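Local coordinates for protein nitrite oxidoreductase subunit A (Kuenenia stuttgartiensis, PDB 7B04) that belongs to the molybdopterin oxidoreductase family and binds a molybdenum atom, two MD1 molecules and an iron-sulfur cluster, at residues 954-966 / 1003-1017. Residues are numbered along the deposited sequence; the frame is centred on the assembly and turned at random.
Sequences EHQIHIHPQAARD and LRAKYNPAYPYNCTM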
loop_
_atom_site.group_PDB
_atom_site.type_symbol
_atom_site.label_atom_id
_atom_site.label_comp_id
_atom_site.label_asym_id
_atom_site.label_seq_id
_atom_site.Cartn_x
_atom_site.Cartn_y
_atom_site.Cartn_z
ATOM N N GLU B 954 -9.641 8.772 6.771
ATOM C CA GLU B 954 -8.948 9.647 7.715
ATOM C C GLU B 954 -7.712 8.935 8.242
ATOM O O GLU B 954 -7.695 7.712 8.373
ATOM C CB GLU B 954 -9.819 10.119 8.886
ATOM C CG GLU B 954 -10.894 9.186 9.362
ATOM C CD GLU B 954 -11.633 9.765 10.544
ATOM O OE1 GLU B 954 -11.033 10.600 11.248
ATOM O OE2 GLU B 954 -12.811 9.407 10.760
ATOM N N HIS B 955 -6.683 9.712 8.560
ATOM C CA HIS B 955 -5.451 9.157 9.098
ATOM C C HIS B 955 -5.627 8.811 10.572
ATOM O O HIS B 955 -6.410 9.442 11.286
ATOM C CB HIS B 955 -4.313 10.160 8.912
ATOM C CG HIS B 955 -2.956 9.537 8.866
ATOM N ND1 HIS B 955 -2.476 8.879 7.756
ATOM C CD2 HIS B 955 -1.966 9.495 9.788
ATOM C CE1 HIS B 955 -1.252 8.445 8.000
ATOM N NE2 HIS B 955 -0.920 8.807 9.227
ATOM N N GLN B 956 -4.891 7.794 11.021
ATOM C CA GLN B 956 -5.087 7.199 12.336
ATOM C C GLN B 956 -3.753 7.038 13.056
ATOM O O GLN B 956 -2.691 6.960 12.432
ATOM C CB GLN B 956 -5.785 5.833 12.229
ATOM C CG GLN B 956 -4.963 4.770 11.508
ATOM C CD GLN B 956 -5.722 3.470 11.315
ATOM O OE1 GLN B 956 -6.868 3.337 11.743
ATOM N NE2 GLN B 956 -5.083 2.503 10.667
ATOM N N ILE B 957 -3.821 6.998 14.388
ATOM C CA ILE B 957 -2.659 6.762 15.238
ATOM C C ILE B 957 -2.855 5.459 16.002
ATOM O O ILE B 957 -3.943 5.187 16.523
ATOM C CB ILE B 957 -2.401 7.931 16.216
ATOM C CG1 ILE B 957 -1.157 7.645 17.062
ATOM C CG2 ILE B 957 -3.600 8.170 17.122
ATOM C CD1 ILE B 957 -0.720 8.807 17.925
ATOM N N HIS B 958 -1.807 4.639 16.043
ATOM C CA HIS B 958 -1.839 3.381 16.773
ATOM C C HIS B 958 -1.399 3.613 18.213
ATOM O O HIS B 958 -0.395 4.288 18.459
ATOM C CB HIS B 958 -0.920 2.355 16.110
ATOM C CG HIS B 958 -1.443 1.808 14.818
ATOM N ND1 HIS B 958 -1.860 0.503 14.677
ATOM C CD2 HIS B 958 -1.625 2.395 13.612
ATOM C CE1 HIS B 958 -2.266 0.305 13.435
ATOM N NE2 HIS B 958 -2.135 1.437 12.769
ATOM N N ILE B 959 -2.150 3.056 19.159
ATOM C CA ILE B 959 -1.850 3.186 20.580
ATOM C C ILE B 959 -2.197 1.868 21.262
ATOM O O ILE B 959 -3.177 1.208 20.896
ATOM C CB ILE B 959 -2.588 4.385 21.220
ATOM C CG1 ILE B 959 -2.181 4.546 22.688
ATOM C CG2 ILE B 959 -4.094 4.246 21.064
ATOM C CD1 ILE B 959 -2.522 5.900 23.273
ATOM N N HIS B 960 -1.392 1.485 22.245
ATOM C CA HIS B 960 -1.681 0.290 23.022
ATOM C C HIS B 960 -2.985 0.464 23.800
ATOM O O HIS B 960 -3.247 1.547 24.337
ATOM C CB HIS B 960 -0.528 -0.010 23.981
ATOM C CG HIS B 960 -0.656 -1.321 24.690
ATOM N ND1 HIS B 960 -1.347 -1.463 25.874
ATOM C CD2 HIS B 960 -0.185 -2.552 24.380
ATOM C CE1 HIS B 960 -1.293 -2.723 26.265
ATOM N NE2 HIS B 960 -0.593 -3.406 25.376
ATOM N N PRO B 961 -3.830 -0.574 23.865
ATOM C CA PRO B 961 -5.132 -0.419 24.544
ATOM C C PRO B 961 -5.018 0.062 25.981
ATOM O O PRO B 961 -5.775 0.951 26.394
ATOM C CB PRO B 961 -5.734 -1.829 24.455
ATOM C CG PRO B 961 -5.069 -2.450 23.275
ATOM C CD PRO B 961 -3.670 -1.912 23.270
ATOM N N GLN B 962 -4.095 -0.507 26.759
ATOM C CA GLN B 962 -3.930 -0.070 28.141
ATOM C C GLN B 962 -3.503 1.389 28.200
ATOM O O GLN B 962 -3.966 2.147 29.062
ATOM C CB GLN B 962 -2.918 -0.958 28.863
ATOM C CG GLN B 962 -2.794 -0.668 30.351
ATOM C CD GLN B 962 -4.102 -0.868 31.093
ATOM O OE1 GLN B 962 -4.776 0.097 31.457
ATOM N NE2 GLN B 962 -4.470 -2.124 31.321
ATOM N N ALA B 963 -2.605 1.798 27.300
ATOM C CA ALA B 963 -2.157 3.186 27.275
ATOM C C ALA B 963 -3.331 4.137 27.084
ATOM O O ALA B 963 -3.470 5.121 27.816
ATOM C CB ALA B 963 -1.117 3.380 26.173
ATOM N N ALA B 964 -4.212 3.834 26.130
ATOM C CA ALA B 964 -5.359 4.703 25.885
ATOM C C ALA B 964 -6.336 4.678 27.055
ATOM O O ALA B 964 -6.918 5.712 27.404
ATOM C CB ALA B 964 -6.053 4.300 24.588
ATOM N N ARG B 965 -6.538 3.505 27.665
ATOM C CA ARG B 965 -7.448 3.410 28.803
ATOM C C ARG B 965 -6.958 4.230 29.987
ATOM O O ARG B 965 -7.769 4.789 30.734
ATOM C CB ARG B 965 -7.627 1.950 29.222
ATOM C CG ARG B 965 -8.583 1.154 28.355
ATOM C CD ARG B 965 -8.957 -0.145 29.045
ATOM N NE ARG B 965 -7.791 -1.003 29.233
ATOM C CZ ARG B 965 -7.467 -2.011 28.430
ATOM N NH1 ARG B 965 -8.225 -2.298 27.381
ATOM N NH2 ARG B 965 -6.384 -2.736 28.677
ATOM N N ASP B 966 -5.639 4.315 30.176
ATOM C CA ASP B 966 -5.096 5.114 31.266
ATOM C C ASP B 966 -5.327 6.603 31.057
ATOM O O ASP B 966 -5.306 7.364 32.030
ATOM C CB ASP B 966 -3.599 4.840 31.421
ATOM C CG ASP B 966 -3.317 3.455 31.966
ATOM O OD1 ASP B 966 -4.169 2.924 32.707
ATOM O OD2 ASP B 966 -2.243 2.897 31.652
ATOM N N LEU B 1003 -6.194 13.446 15.363
ATOM C CA LEU B 1003 -6.557 12.276 14.581
ATOM C C LEU B 1003 -7.199 11.226 15.481
ATOM O O LEU B 1003 -7.178 11.322 16.713
ATOM C CB LEU B 1003 -5.332 11.736 13.845
ATOM C CG LEU B 1003 -4.363 10.835 14.606
ATOM C CD1 LEU B 1003 -3.303 10.366 13.629
ATOM C CD2 LEU B 1003 -3.731 11.532 15.806
ATOM N N ARG B 1004 -7.756 10.205 14.835
ATOM C CA ARG B 1004 -8.383 9.091 15.530
ATOM C C ARG B 1004 -7.347 8.125 16.086
ATOM O O ARG B 1004 -6.276 7.925 15.507
ATOM C CB ARG B 1004 -9.316 8.328 14.592
ATOM C CG ARG B 1004 -10.677 8.965 14.387
ATOM C CD ARG B 1004 -11.571 8.014 13.619
ATOM N NE ARG B 1004 -12.880 8.563 13.277
ATOM C CZ ARG B 1004 -13.968 8.451 14.033
ATOM N NH1 ARG B 1004 -13.911 7.822 15.199
ATOM N NH2 ARG B 1004 -15.117 8.975 13.624
ATOM N N ALA B 1005 -7.698 7.501 17.207
ATOM C CA ALA B 1005 -6.864 6.512 17.869
ATOM C C ALA B 1005 -7.344 5.111 17.515
ATOM O O ALA B 1005 -8.541 4.869 17.343
ATOM C CB ALA B 1005 -6.891 6.703 19.387
ATOM N N LYS B 1006 -6.393 4.185 17.405
ATOM C CA LYS B 1006 -6.684 2.804 17.042
ATOM C C LYS B 1006 -5.999 1.880 18.033
ATOM O O LYS B 1006 -4.781 1.961 18.219
ATOM C CB LYS B 1006 -6.213 2.498 15.617
ATOM C CG LYS B 1006 -6.299 1.025 15.248
ATOM C CD LYS B 1006 -5.667 0.735 13.896
ATOM C CE LYS B 1006 -5.614 -0.764 13.632
ATOM N NZ LYS B 1006 -4.952 -1.096 12.340
ATOM N N TYR B 1007 -6.778 1.003 18.663
ATOM C CA TYR B 1007 -6.205 0.008 19.560
ATOM C C TYR B 1007 -5.408 -1.004 18.752
ATOM O O TYR B 1007 -5.947 -1.650 17.847
ATOM C CB TYR B 1007 -7.297 -0.702 20.356
ATOM C CG TYR B 1007 -7.854 0.089 21.516
ATOM C CD1 TYR B 1007 -7.412 1.376 21.784
ATOM C CD2 TYR B 1007 -8.823 -0.459 22.348
ATOM C CE1 TYR B 1007 -7.927 2.098 22.840
ATOM C CE2 TYR B 1007 -9.341 0.257 23.410
ATOM C CZ TYR B 1007 -8.887 1.535 23.651
ATOM O OH TYR B 1007 -9.398 2.252 24.708
ATOM N N ASN B 1008 -4.123 -1.140 19.075
ATOM C CA ASN B 1008 -3.279 -2.182 18.497
ATOM C C ASN B 1008 -2.348 -2.671 19.598
ATOM O O ASN B 1008 -1.328 -2.027 19.891
ATOM C CB ASN B 1008 -2.493 -1.671 17.293
ATOM C CG ASN B 1008 -1.857 -2.794 16.492
ATOM O OD1 ASN B 1008 -1.967 -3.968 16.848
ATOM N ND2 ASN B 1008 -1.188 -2.437 15.402
ATOM N N PRO B 1009 -2.659 -3.804 20.228
ATOM C CA PRO B 1009 -1.786 -4.344 21.274
ATOM C C PRO B 1009 -0.505 -4.975 20.755
ATOM O O PRO B 1009 0.222 -5.586 21.541
ATOM C CB PRO B 1009 -2.678 -5.394 21.956
ATOM C CG PRO B 1009 -3.649 -5.795 20.919
ATOM C CD PRO B 1009 -3.900 -4.584 20.077
ATOM N N ALA B 1010 -0.220 -4.834 19.458
ATOM C CA ALA B 1010 1.058 -5.263 18.914
ATOM C C ALA B 1010 2.185 -4.320 19.306
ATOM O O ALA B 1010 3.356 -4.682 19.160
ATOM C CB ALA B 1010 0.976 -5.369 17.391
ATOM N N TYR B 1011 1.853 -3.112 19.801
ATOM C CA TYR B 1011 2.823 -2.101 20.181
ATOM C C TYR B 1011 3.063 -2.110 21.686
ATOM O O TYR B 1011 2.167 -2.447 22.466
ATOM C CB TYR B 1011 2.342 -0.711 19.751
ATOM C CG TYR B 1011 2.457 -0.494 18.265
ATOM C CD1 TYR B 1011 3.611 0.040 17.711
ATOM C CD2 TYR B 1011 1.422 -0.849 17.411
ATOM C CE1 TYR B 1011 3.726 0.231 16.351
ATOM C CE2 TYR B 1011 1.528 -0.664 16.049
ATOM C CZ TYR B 1011 2.683 -0.124 15.525
ATOM O OH TYR B 1011 2.799 0.062 14.169
ATOM N N PRO B 1012 4.269 -1.745 22.112
ATOM C CA PRO B 1012 4.519 -1.555 23.543
ATOM C C PRO B 1012 3.775 -0.342 24.079
ATOM O O PRO B 1012 3.294 0.514 23.332
ATOM C CB PRO B 1012 6.037 -1.360 23.620
ATOM C CG PRO B 1012 6.426 -0.881 22.270
ATOM C CD PRO B 1012 5.482 -1.536 21.304
ATOM N N TYR B 1013 3.675 -0.295 25.409
ATOM C CA TYR B 1013 2.901 0.745 26.082
ATOM C C TYR B 1013 3.344 2.142 25.660
ATOM O O TYR B 1013 2.511 3.005 25.354
ATOM C CB TYR B 1013 3.037 0.578 27.597
ATOM C CG TYR B 1013 2.206 1.539 28.419
ATOM C CD1 TYR B 1013 0.901 1.227 28.776
ATOM C CD2 TYR B 1013 2.729 2.755 28.844
ATOM C CE1 TYR B 1013 0.142 2.098 29.531
ATOM C CE2 TYR B 1013 1.973 3.634 29.596
ATOM C CZ TYR B 1013 0.680 3.301 29.935
ATOM O OH TYR B 1013 -0.081 4.168 30.683
ATOM N N ASN B 1014 4.656 2.384 25.632
ATOM C CA ASN B 1014 5.202 3.716 25.401
ATOM C C ASN B 1014 5.488 4.008 23.934
ATOM O O ASN B 1014 6.348 4.844 23.638
ATOM C CB ASN B 1014 6.471 3.910 26.230
ATOM C CG ASN B 1014 6.213 3.819 27.716
ATOM O OD1 ASN B 1014 6.649 2.877 28.377
ATOM N ND2 ASN B 1014 5.504 4.804 28.254
ATOM N N CYS B 1015 4.774 3.385 23.002
ATOM C CA CYS B 1015 5.085 3.574 21.592
ATOM C C CYS B 1015 3.801 3.724 20.796
ATOM O O CYS B 1015 2.900 2.885 20.890
ATOM C CB CYS B 1015 5.911 2.408 21.037
ATOM S SG CYS B 1015 6.401 2.605 19.307
ATOM N N THR B 1016 3.736 4.793 20.013
ATOM C CA THR B 1016 2.601 5.108 19.165
ATOM C C THR B 1016 3.082 5.209 17.726
ATOM O O THR B 1016 4.252 5.500 17.464
ATOM C CB THR B 1016 1.932 6.420 19.592
ATOM O OG1 THR B 1016 2.851 7.504 19.404
ATOM C CG2 THR B 1016 1.531 6.358 21.059
ATOM N N MET B 1017 2.165 4.989 16.788
ATOM C CA MET B 1017 2.542 4.885 15.386
ATOM C C MET B 1017 1.564 5.655 14.517
ATOM O O MET B 1017 0.346 5.521 14.670
ATOM C CB MET B 1017 2.588 3.418 14.935
ATOM C CG MET B 1017 3.259 3.203 13.588
ATOM S SD MET B 1017 2.180 3.450 12.160
ATOM C CE MET B 1017 1.322 1.882 12.104
#
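The imidazole of H958 lies between K1006 CD over one face, 3.8 Å from the ring centroid, and M1017 CE over the other, offset toward the rim; both are CH-pi contacts. At its edge N1008 ND2 donates to H958 ND1 (3.1 Å), tilted 23° from the ring plane. A chi1 of -73°, with CG anti to the carbonyl carbon, sets the ring between these side chains from the two neighbouring strands. The Y1007 ring carries P961 CA over its centre, 9° off the normal, whereas Y1013 takes A963 CB over a face and its hydroxyl donates to D966 OD2 (2.7 Å). Backbone bonds place strand 956-959 parallel to 1003-1007 and antiparallel to 1015-1017 (I957 N to R1004 O, 2.9 Å; H958 N to M1017 O, 2.7 Å), within a mixed six-stranded sheet consistent with the family's C-terminal dinucleotide-binding domain; the Y1011 side chain is about 5 Å from a bound MD1. H960 ND1 caps helix 961-966, accepting from Q962 N. R1004 NE forms a salt bridge to E954 OE2 (2.7 Å), from above the carboxylate plane; NH2 makes another with D946. K1006 NZ and N1008 ND2 also donate to backbone carbonyls of E146 and D147 of neighbouring subunit B, consistent with a polar link from H958 through N1008 to the interface; accepting at ND1 suggests H958 is unprotonated there.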